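Local atomic coordinates of putative surface-anchored fimbrial subunit (Corynebacterium diphtheriae, PDB entry 3HR6), a protein that builds the shaft of pili on the bacterial surface as their major pilin, made of tandem Ig-like modules stabilised by isopeptide and disulfide bonds. Residues A[198-203]-A[221-226]; A[232-237]-A[252-257]; A[313-318]-A[324-329]. All blocks are in the same frame, centred on the assembly; numbering follows the deposited sequence. Where two conformers were deposited one is given.

Contact 1. Residues A[198-203]-A[221-226]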
loop_
_atom_site.group_PDB
_atom_site.type_symbol
_atom_site.label_atom_id
_atom_site.label_comp_id
_atom_site.label_asym_id
_atom_site.label_seq_id
_atom_site.Cartn_x
_atom_site.Cartn_y
_atom_site.Cartn_z
ATOM N N GLY A 198 6.846 13.431 5.729
ATOM C CA GLY A 198 8.281 13.337 5.982
ATOM C C GLY A 198 8.675 11.906 6.305
ATOM O O GLY A 198 7.881 11.000 6.229
ATOM N N LYS A 199 9.932 11.706 6.688
ATOM C CA LYS A 199 10.386 10.371 6.956
ATOM C C LYS A 199 9.792 9.867 8.274
ATOM O O LYS A 199 9.580 10.640 9.187
ATOM C CB LYS A 199 11.910 10.324 6.972
ATOM C CG LYS A 199 12.489 10.459 5.555
ATOM C CD LYS A 199 13.953 10.233 5.524
ATOM C CE LYS A 199 14.531 10.645 4.191
ATOM N NZ LYS A 199 14.598 12.114 4.075
ATOM N N PRO A 200 9.521 8.573 8.344
ATOM C CA PRO A 200 8.962 7.936 9.537
ATOM C C PRO A 200 9.912 8.035 10.693
ATOM O O PRO A 200 11.135 7.873 10.505
ATOM C CB PRO A 200 8.841 6.474 9.129
ATOM C CG PRO A 200 9.051 6.456 7.614
ATOM C CD PRO A 200 9.947 7.573 7.352
ATOM N N ASP A 201 9.381 8.261 11.889
ATOM C CA ASP A 201 10.230 8.261 13.078
ATOM C C ASP A 201 10.711 6.834 13.356
ATOM O O ASP A 201 9.908 5.967 13.638
ATOM C CB ASP A 201 9.437 8.811 14.264
ATOM C CG ASP A 201 10.234 8.824 15.565
ATOM O OD1 ASP A 201 11.336 8.232 15.702
ATOM O OD2 ASP A 201 9.747 9.500 16.485
ATOM N N THR A 202 12.017 6.579 13.273
ATOM C CA THR A 202 12.449 5.180 13.387
ATOM C C THR A 202 12.159 4.596 14.770
ATOM O O THR A 202 11.998 3.388 14.869
ATOM C CB THR A 202 13.927 4.894 12.993
ATOM O OG1 THR A 202 14.831 5.604 13.855
ATOM C CG2 THR A 202 14.179 5.258 11.546
ATOM N N ASN A 203 11.977 5.417 15.800
ATOM C CA ASN A 203 11.643 4.849 17.133
ATOM C C ASN A 203 10.160 4.518 17.280
ATOM O O ASN A 203 9.760 3.962 18.308
ATOM C CB ASN A 203 12.103 5.790 18.253
ATOM C CG ASN A 203 13.583 5.981 18.241
ATOM O OD1 ASN A 203 14.082 7.096 18.407
ATOM N ND2 ASN A 203 14.310 4.914 18.003
ATOM N N VAL A 221 14.160 -3.323 8.958
ATOM C CA VAL A 221 13.336 -2.152 8.753
ATOM C C VAL A 221 14.220 -1.149 8.023
ATOM O O VAL A 221 15.265 -0.793 8.514
ATOM C CB VAL A 221 12.853 -1.556 10.081
ATOM C CG1 VAL A 221 11.955 -0.367 9.826
ATOM C CG2 VAL A 221 12.125 -2.608 10.918
ATOM N N GLN A 222 13.810 -0.728 6.820
ATOM C CA GLN A 222 14.623 0.178 6.012
ATOM C C GLN A 222 13.721 1.260 5.424
ATOM O O GLN A 222 12.539 1.051 5.216
ATOM C CB GLN A 222 15.300 -0.559 4.850
ATOM C CG GLN A 222 16.164 -1.762 5.211
ATOM C CD GLN A 222 16.529 -2.563 3.967
ATOM O OE1 GLN A 222 15.660 -3.214 3.347
ATOM N NE2 GLN A 222 17.793 -2.503 3.576
ATOM N N THR A 223 14.299 2.426 5.181
ATOM C CA THR A 223 13.650 3.452 4.348
ATOM C C THR A 223 14.593 3.805 3.190
ATOM O O THR A 223 15.813 3.751 3.299
ATOM C CB THR A 223 13.283 4.718 5.120
ATOM O OG1 THR A 223 14.462 5.337 5.633
ATOM C CG2 THR A 223 12.293 4.405 6.266
ATOM N N TYR A 224 14.009 4.141 2.053
ATOM C CA TYR A 224 14.759 4.655 0.945
ATOM C C TYR A 224 13.878 5.611 0.154
ATOM O O TYR A 224 12.663 5.465 0.159
ATOM C CB TYR A 224 15.297 3.529 0.040
ATOM C CG TYR A 224 14.378 2.357 -0.189
ATOM C CD1 TYR A 224 13.538 2.291 -1.300
ATOM C CD2 TYR A 224 14.289 1.299 0.736
ATOM C CE1 TYR A 224 12.697 1.243 -1.505
ATOM C CE2 TYR A 224 13.448 0.242 0.534
ATOM C CZ TYR A 224 12.637 0.191 -0.581
ATOM O OH TYR A 224 11.798 -0.849 -0.765
ATOM N N GLN A 225 14.530 6.574 -0.495
ATOM C CA GLN A 225 13.849 7.583 -1.267
ATOM C C GLN A 225 13.679 7.082 -2.675
ATOM O O GLN A 225 14.626 6.580 -3.268
ATOM C CB GLN A 225 14.651 8.887 -1.298
ATOM C CG GLN A 225 14.706 9.609 0.024
ATOM C CD GLN A 225 13.347 9.801 0.657
ATOM O OE1 GLN A 225 12.578 10.704 0.294
ATOM N NE2 GLN A 225 13.039 8.946 1.623
ATOM N N VAL A 226 12.470 7.219 -3.200
ATOM C CA VAL A 226 12.215 7.023 -4.619
ATOM C C VAL A 226 11.575 8.324 -5.079
ATOM O O VAL A 226 10.448 8.622 -4.689
ATOM C CB VAL A 226 11.275 5.882 -4.923
ATOM C CG1 VAL A 226 10.946 5.902 -6.420
ATOM C CG2 VAL A 226 11.888 4.530 -4.543
#
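The aliphatic part of K199 lies against the amide end of Q225, and one residue further on P200 meets the methyl of T223. Together the two pairs set a loop against a strand without any hydrogen bond between them. K199 can be followed outward atom by atom. Its CB points toward the strand 221-226 but does not yet touch it. With CG anti to the carbonyl carbon (chi1 -73°), the chain runs on nearly extended past the amide, so that CG and CD each keep 4.2 Å from Q225 NE2. CE makes the real contact, 3.4 Å from Q225 NE2, with Q225 CD next at 3.8 Å from the same carbon. A bend at the last torsion, chi4 75°, then turns NZ away from the amide. The two side chains cross obliquely, and Q225 gets its end there by folding at chi2. The lysine methylene thus packs on an amide that T230 also holds by a hydrogen bond, between its OG1 and Q225 NE2.

The methyl of T223 meets the CG-CD side of the proline ring: T223 CG2 is 4.1 Å from both CG and CD of P200, lying obliquely off that bond of the ring. Next along the loop, D201 closes an Asx turn onto the N of N203 and forms a salt bridge with K204.

Strand 219-226 is paired with strand 229-236, and T230 on the latter touches both K199 and T223. The loop, for its part, is fastened by backbone hydrogen bonds of G198 with P259 and D201 with E257, so it spans from strand 251-259 of one sheet to strand 219-226 of the other.

Contact 2. Residues A[232-237]-A[252-257]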
loop_
_atom_site.group_PDB
_atom_site.type_symbol
_atom_site.label_atom_id
_atom_site.label_comp_id
_atom_site.label_asym_id
_atom_site.label_seq_id
_atom_site.Cartn_x
_atom_site.Cartn_y
_atom_site.Cartn_z
ATOM N N LEU A 232 9.057 2.885 3.085
ATOM C CA LEU A 232 9.360 2.146 4.299
ATOM C C LEU A 232 9.201 0.680 3.963
ATOM O O LEU A 232 8.218 0.285 3.382
ATOM C CB LEU A 232 8.379 2.515 5.393
ATOM C CG LEU A 232 8.408 1.651 6.673
ATOM C CD1 LEU A 232 9.758 1.658 7.365
ATOM C CD2 LEU A 232 7.310 2.094 7.626
ATOM N N SER A 233 10.163 -0.140 4.365
ATOM C CA SER A 233 10.163 -1.555 4.025
ATOM C C SER A 233 10.492 -2.362 5.254
ATOM O O SER A 233 11.439 -2.014 5.946
ATOM C CB SER A 233 11.282 -1.803 3.023
ATOM O OG SER A 233 11.378 -3.184 2.716
ATOM N N VAL A 234 9.692 -3.399 5.477
ATOM C CA VAL A 234 9.864 -4.352 6.588
ATOM C C VAL A 234 9.985 -5.718 5.962
ATOM O O VAL A 234 9.109 -6.142 5.238
ATOM C CB VAL A 234 8.699 -4.337 7.534
ATOM C CG1 VAL A 234 8.881 -5.492 8.604
ATOM C CG2 VAL A 234 8.555 -2.944 8.187
ATOM N N GLN A 235 11.071 -6.413 6.296
ATOM C CA GLN A 235 11.361 -7.657 5.645
ATOM C C GLN A 235 11.655 -8.676 6.699
ATOM O O GLN A 235 12.472 -8.425 7.582
ATOM C CB GLN A 235 12.595 -7.424 4.804
ATOM C CG GLN A 235 12.877 -8.438 3.788
ATOM C CD GLN A 235 13.731 -7.862 2.666
ATOM O OE1 GLN A 235 13.218 -7.265 1.679
ATOM N NE2 GLN A 235 15.004 -8.016 2.812
ATOM N N LEU A 236 11.051 -9.842 6.578
ATOM C CA LEU A 236 11.327 -10.946 7.482
ATOM C C LEU A 236 12.315 -11.928 6.866
ATOM O O LEU A 236 12.177 -12.340 5.729
ATOM C CB LEU A 236 10.056 -11.702 7.859
ATOM C CG LEU A 236 8.937 -10.886 8.483
ATOM C CD1 LEU A 236 7.638 -11.750 8.635
ATOM C CD2 LEU A 236 9.402 -10.322 9.810
ATOM N N ALA A 237 13.264 -12.355 7.670
ATOM C CA ALA A 237 14.281 -13.311 7.223
ATOM C C ALA A 237 14.654 -14.235 8.381
ATOM O O ALA A 237 14.025 -14.182 9.434
ATOM C CB ALA A 237 15.492 -12.572 6.684
ATOM N N LEU A 252 0.640 -10.078 10.611
ATOM C CA LEU A 252 1.826 -9.290 10.735
ATOM C C LEU A 252 1.379 -7.844 10.711
ATOM O O LEU A 252 0.842 -7.415 9.693
ATOM C CB LEU A 252 2.742 -9.601 9.543
ATOM C CG LEU A 252 4.048 -8.822 9.525
ATOM C CD1 LEU A 252 4.955 -9.315 10.605
ATOM C CD2 LEU A 252 4.738 -8.922 8.112
ATOM N N VAL A 253 1.624 -7.069 11.766
ATOM C CA VAL A 253 1.143 -5.700 11.854
ATOM C C VAL A 253 2.330 -4.767 11.919
ATOM O O VAL A 253 3.186 -4.979 12.745
ATOM C CB VAL A 253 0.241 -5.483 13.082
ATOM C CG1 VAL A 253 -0.203 -3.997 13.147
ATOM C CG2 VAL A 253 -0.982 -6.462 13.016
ATOM N N VAL A 254 2.413 -3.856 10.962
ATOM C CA VAL A 254 3.408 -2.815 10.890
ATOM C C VAL A 254 2.694 -1.533 11.239
ATOM O O VAL A 254 1.647 -1.195 10.630
ATOM C CB VAL A 254 4.011 -2.725 9.481
ATOM C CG1 VAL A 254 5.001 -1.532 9.344
ATOM C CG2 VAL A 254 4.664 -4.067 9.137
ATOM N N GLU A 255 3.231 -0.808 12.220
ATOM C CA GLU A 255 2.762 0.533 12.511
ATOM C C GLU A 255 3.874 1.521 12.435
ATOM O O GLU A 255 4.999 1.204 12.746
ATOM C CB GLU A 255 2.125 0.622 13.886
ATOM C CG GLU A 255 0.831 -0.138 13.949
ATOM C CD GLU A 255 0.103 0.102 15.271
ATOM O OE1 GLU A 255 0.763 0.321 16.315
ATOM O OE2 GLU A 255 -1.142 0.100 15.245
ATOM N N PHE A 256 3.559 2.725 11.971
ATOM C CA PHE A 256 4.534 3.797 11.973
ATOM C C PHE A 256 3.868 5.161 11.996
ATOM O O PHE A 256 2.701 5.305 11.628
ATOM C CB PHE A 256 5.466 3.652 10.755
ATOM C CG PHE A 256 4.797 3.834 9.425
ATOM C CD1 PHE A 256 4.819 5.042 8.761
ATOM C CD2 PHE A 256 4.146 2.748 8.808
ATOM C CE1 PHE A 256 4.188 5.169 7.508
ATOM C CE2 PHE A 256 3.502 2.884 7.570
ATOM C CZ PHE A 256 3.558 4.084 6.917
ATOM N N GLU A 257 4.659 6.140 12.423
ATOM C CA GLU A 257 4.258 7.533 12.394
ATOM C C GLU A 257 5.130 8.304 11.388
ATOM O O GLU A 257 6.285 7.954 11.147
ATOM C CB GLU A 257 4.370 8.181 13.762
ATOM C CG GLU A 257 3.429 7.642 14.790
ATOM C CD GLU A 257 3.410 8.473 16.070
ATOM O OE1 GLU A 257 3.737 9.676 16.007
ATOM O OE2 GLU A 257 3.063 7.924 17.136
#
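L252 is the first inward-facing residue of 252-257 and meets L236 tip to tip, the CD1 of L236 standing 4.1 Å from both methyls of L252, as though seated between them. Two residues on, V254 slides past V234: CG2 of V234 lies 4.0 Å from V254 CG1. The last in this segment is F256, where the contact tightens. Its chi1 of 66° sets CG between the backbone N and carbonyl carbon and presents a ring face to L232. The CD2 methyl of L232 sits on that face in a CH-pi contact, 3.7 Å from the ring centroid and 23° off the normal. It is displaced toward the CG-CD2 bond, L232 CD2 being 3.4 Å from F256 CD2.

The alternation illustrates how facing sheets of a beta sandwich interlock: every second residue points inward, and the contact across the gap is purely apolar. The segment axes come within 9.6 Å, too far for backbone pairing, and run roughly antiparallel. L232, V234 and L236 belong to a strand hydrogen-bonded between strands 187-192 and 219-226, whereas strand 251-259 lies in the opposing sheet between strands 166-174 and 206-209; V207 and V189 add apolar cover to this interior.

Contact 3. Residues A[313-318]-A[324-329]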
loop_
_atom_site.group_PDB
_atom_site.type_symbol
_atom_site.label_atom_id
_atom_site.label_comp_id
_atom_site.label_asym_id
_atom_site.label_seq_id
_atom_site.Cartn_x
_atom_site.Cartn_y
_atom_site.Cartn_z
ATOM N N LYS A 313 -10.343 39.831 3.673
ATOM C CA LYS A 313 -10.665 40.881 4.648
ATOM C C LYS A 313 -10.733 42.231 3.975
ATOM O O LYS A 313 -9.930 42.552 3.094
ATOM C CB LYS A 313 -9.590 40.929 5.742
ATOM C CG LYS A 313 -9.922 41.842 6.921
ATOM C CD LYS A 313 -10.905 41.191 7.851
ATOM C CE LYS A 313 -11.143 42.026 9.093
ATOM N NZ LYS A 313 -11.708 43.382 8.916
ATOM N N SER A 314 -11.732 43.031 4.355
ATOM C CA SER A 314 -11.823 44.391 3.890
ATOM C C SER A 314 -12.060 45.267 5.130
ATOM O O SER A 314 -12.394 44.746 6.216
ATOM C CB SER A 314 -12.949 44.542 2.861
ATOM O OG SER A 314 -14.172 44.066 3.383
ATOM N N PHE A 315 -11.803 46.553 4.970
ATOM C CA PHE A 315 -12.035 47.554 6.002
ATOM C C PHE A 315 -12.925 48.637 5.413
ATOM O O PHE A 315 -12.571 49.350 4.475
ATOM C CB PHE A 315 -10.721 48.103 6.547
ATOM C CG PHE A 315 -9.958 47.110 7.355
ATOM C CD1 PHE A 315 -10.112 47.043 8.735
ATOM C CD2 PHE A 315 -9.105 46.209 6.746
ATOM C CE1 PHE A 315 -9.426 46.073 9.500
ATOM C CE2 PHE A 315 -8.403 45.295 7.488
ATOM C CZ PHE A 315 -8.566 45.199 8.871
ATOM N N ASP A 316 -14.124 48.733 5.977
ATOM C CA ASP A 316 -15.221 49.497 5.391
ATOM C C ASP A 316 -15.227 49.414 3.872
ATOM O O ASP A 316 -15.263 50.420 3.183
ATOM C CB ASP A 316 -15.240 50.946 5.903
ATOM C CG ASP A 316 -15.689 51.026 7.353
ATOM O OD1 ASP A 316 -16.836 50.626 7.662
ATOM O OD2 ASP A 316 -14.879 51.454 8.191
ATOM N N GLY A 317 -15.163 48.188 3.365
ATOM C CA GLY A 317 -15.336 47.950 1.937
ATOM C C GLY A 317 -14.064 48.068 1.120
ATOM O O GLY A 317 -14.075 47.753 -0.068
ATOM N N ASN A 318 -12.961 48.487 1.747
ATOM C CA ASN A 318 -11.728 48.693 1.004
ATOM C C ASN A 318 -10.680 47.638 1.276
ATOM O O ASN A 318 -10.632 47.028 2.338
ATOM C CB ASN A 318 -11.145 50.066 1.310
ATOM C CG ASN A 318 -11.891 51.182 0.627
ATOM O OD1 ASN A 318 -12.545 51.979 1.281
ATOM N ND2 ASN A 318 -11.799 51.244 -0.681
ATOM N N ARG A 324 -3.544 48.469 7.840
ATOM C CA ARG A 324 -4.703 47.789 8.421
ATOM C C ARG A 324 -4.550 46.295 8.322
ATOM O O ARG A 324 -4.399 45.754 7.225
ATOM C CB ARG A 324 -5.988 48.223 7.731
ATOM C CG ARG A 324 -6.269 49.700 7.848
ATOM C CD ARG A 324 -7.580 50.114 7.224
ATOM N NE ARG A 324 -7.555 50.025 5.759
ATOM C CZ ARG A 324 -8.361 50.690 4.923
ATOM N NH1 ARG A 324 -9.289 51.518 5.367
ATOM N NH2 ARG A 324 -8.260 50.504 3.620
ATOM N N THR A 325 -4.570 45.622 9.475
ATOM C CA THR A 325 -4.560 44.179 9.485
ATOM C C THR A 325 -5.412 43.652 10.633
ATOM O O THR A 325 -5.667 44.351 11.622
ATOM C CB THR A 325 -3.120 43.611 9.507
ATOM O OG1 THR A 325 -3.169 42.194 9.378
ATOM C CG2 THR A 325 -2.391 43.961 10.789
ATOM N N ALA A 326 -5.917 42.436 10.455
ATOM C CA ALA A 326 -6.674 41.761 11.479
ATOM C C ALA A 326 -6.046 40.393 11.697
ATOM O O ALA A 326 -5.351 39.867 10.809
ATOM C CB ALA A 326 -8.145 41.629 11.090
ATOM N N THR A 327 -6.304 39.825 12.871
ATOM C CA THR A 327 -5.783 38.540 13.288
ATOM C C THR A 327 -6.965 37.645 13.685
ATOM O O THR A 327 -7.920 38.100 14.320
ATOM C CB THR A 327 -4.791 38.704 14.468
ATOM O OG1 THR A 327 -3.710 39.589 14.093
ATOM C CG2 THR A 327 -4.259 37.326 14.976
ATOM N N PHE A 328 -6.903 36.383 13.249
ATOM C CA PHE A 328 -7.922 35.380 13.520
ATOM C C PHE A 328 -7.285 34.127 14.067
ATOM O O PHE A 328 -6.096 33.806 13.786
ATOM C CB PHE A 328 -8.715 35.014 12.256
ATOM C CG PHE A 328 -9.423 36.179 11.643
ATOM C CD1 PHE A 328 -10.773 36.438 11.943
ATOM C CD2 PHE A 328 -8.750 37.048 10.805
ATOM C CE1 PHE A 328 -11.421 37.524 11.414
ATOM C CE2 PHE A 328 -9.386 38.146 10.270
ATOM C CZ PHE A 328 -10.739 38.391 10.553
ATOM N N GLN A 329 -8.061 33.468 14.914
ATOM C CA GLN A 329 -7.771 32.110 15.299
ATOM C C GLN A 329 -8.901 31.204 14.840
ATOM O O GLN A 329 -10.094 31.590 14.750
ATOM C CB GLN A 329 -7.478 32.014 16.791
ATOM C CG GLN A 329 -6.304 32.825 17.217
ATOM C CD GLN A 329 -5.942 32.565 18.659
ATOM O OE1 GLN A 329 -6.715 32.897 19.560
ATOM N NE2 GLN A 329 -4.750 32.033 18.885
#
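F315 is overlain by R324, whose CB stands 3.9 Å from the ring centroid and 15° off its normal, a CH-pi contact over one face. The arginine slides past the phenyl group, and a bend at chi3 brings its guanidinium to lie over F315 CB, beyond the ring, with R324 NE 3.8 Å from that carbon. The two planes are nearly parallel, 13° apart. Two backbone carbonyls help to fix the guanidinium's orientation: R324 NE donates to P320 O and NH2 to T319 O.

On the opposite ring face sits K313 NZ, 3.5 Å above the plane toward the rim. This nitrogen is covalently joined to N432 CG and also donates to S314 O at 3.1 Å. The aliphatic chain meets apolar groups, K313 CE lying 3.6 Å from A326 CB and CD 3.9 Å from F328 CZ at that ring's edge. E396 packs against K313, A326 and F328, consistent with the acidic neighbour of such links in related pilins.

A type I' turn, F315 to N318, ends the strand. A Lys-Asn isopeptide bond tying strand 302-315 to its parallel neighbour 424-432 is consistent with a CnaB-type Ig-like module, in which such a bond joins the first and last strands.

Contacts 1 and 2 belong to one module and adjoin each other, their centres about 11 Å apart. Contact 2 is core, apolar throughout, and joins two sheets face to face. Contact 1 lies at the margin of the same sandwich, where a lysine methylene and an amide join one remaining apolar pair, and a backbone hydrogen bond of Q222 with S233 carries it over to contact 2. Strands 219-226, 229-236 and 302-315 are counted in one mixed sheet that all three contacts reach; even so, contact 3 is about 24 Å from contact 2 at the nearest atoms. Partly buried, it mixes both styles: an arginine flanks its outer side, while its inner side shelters a covalent cross-link.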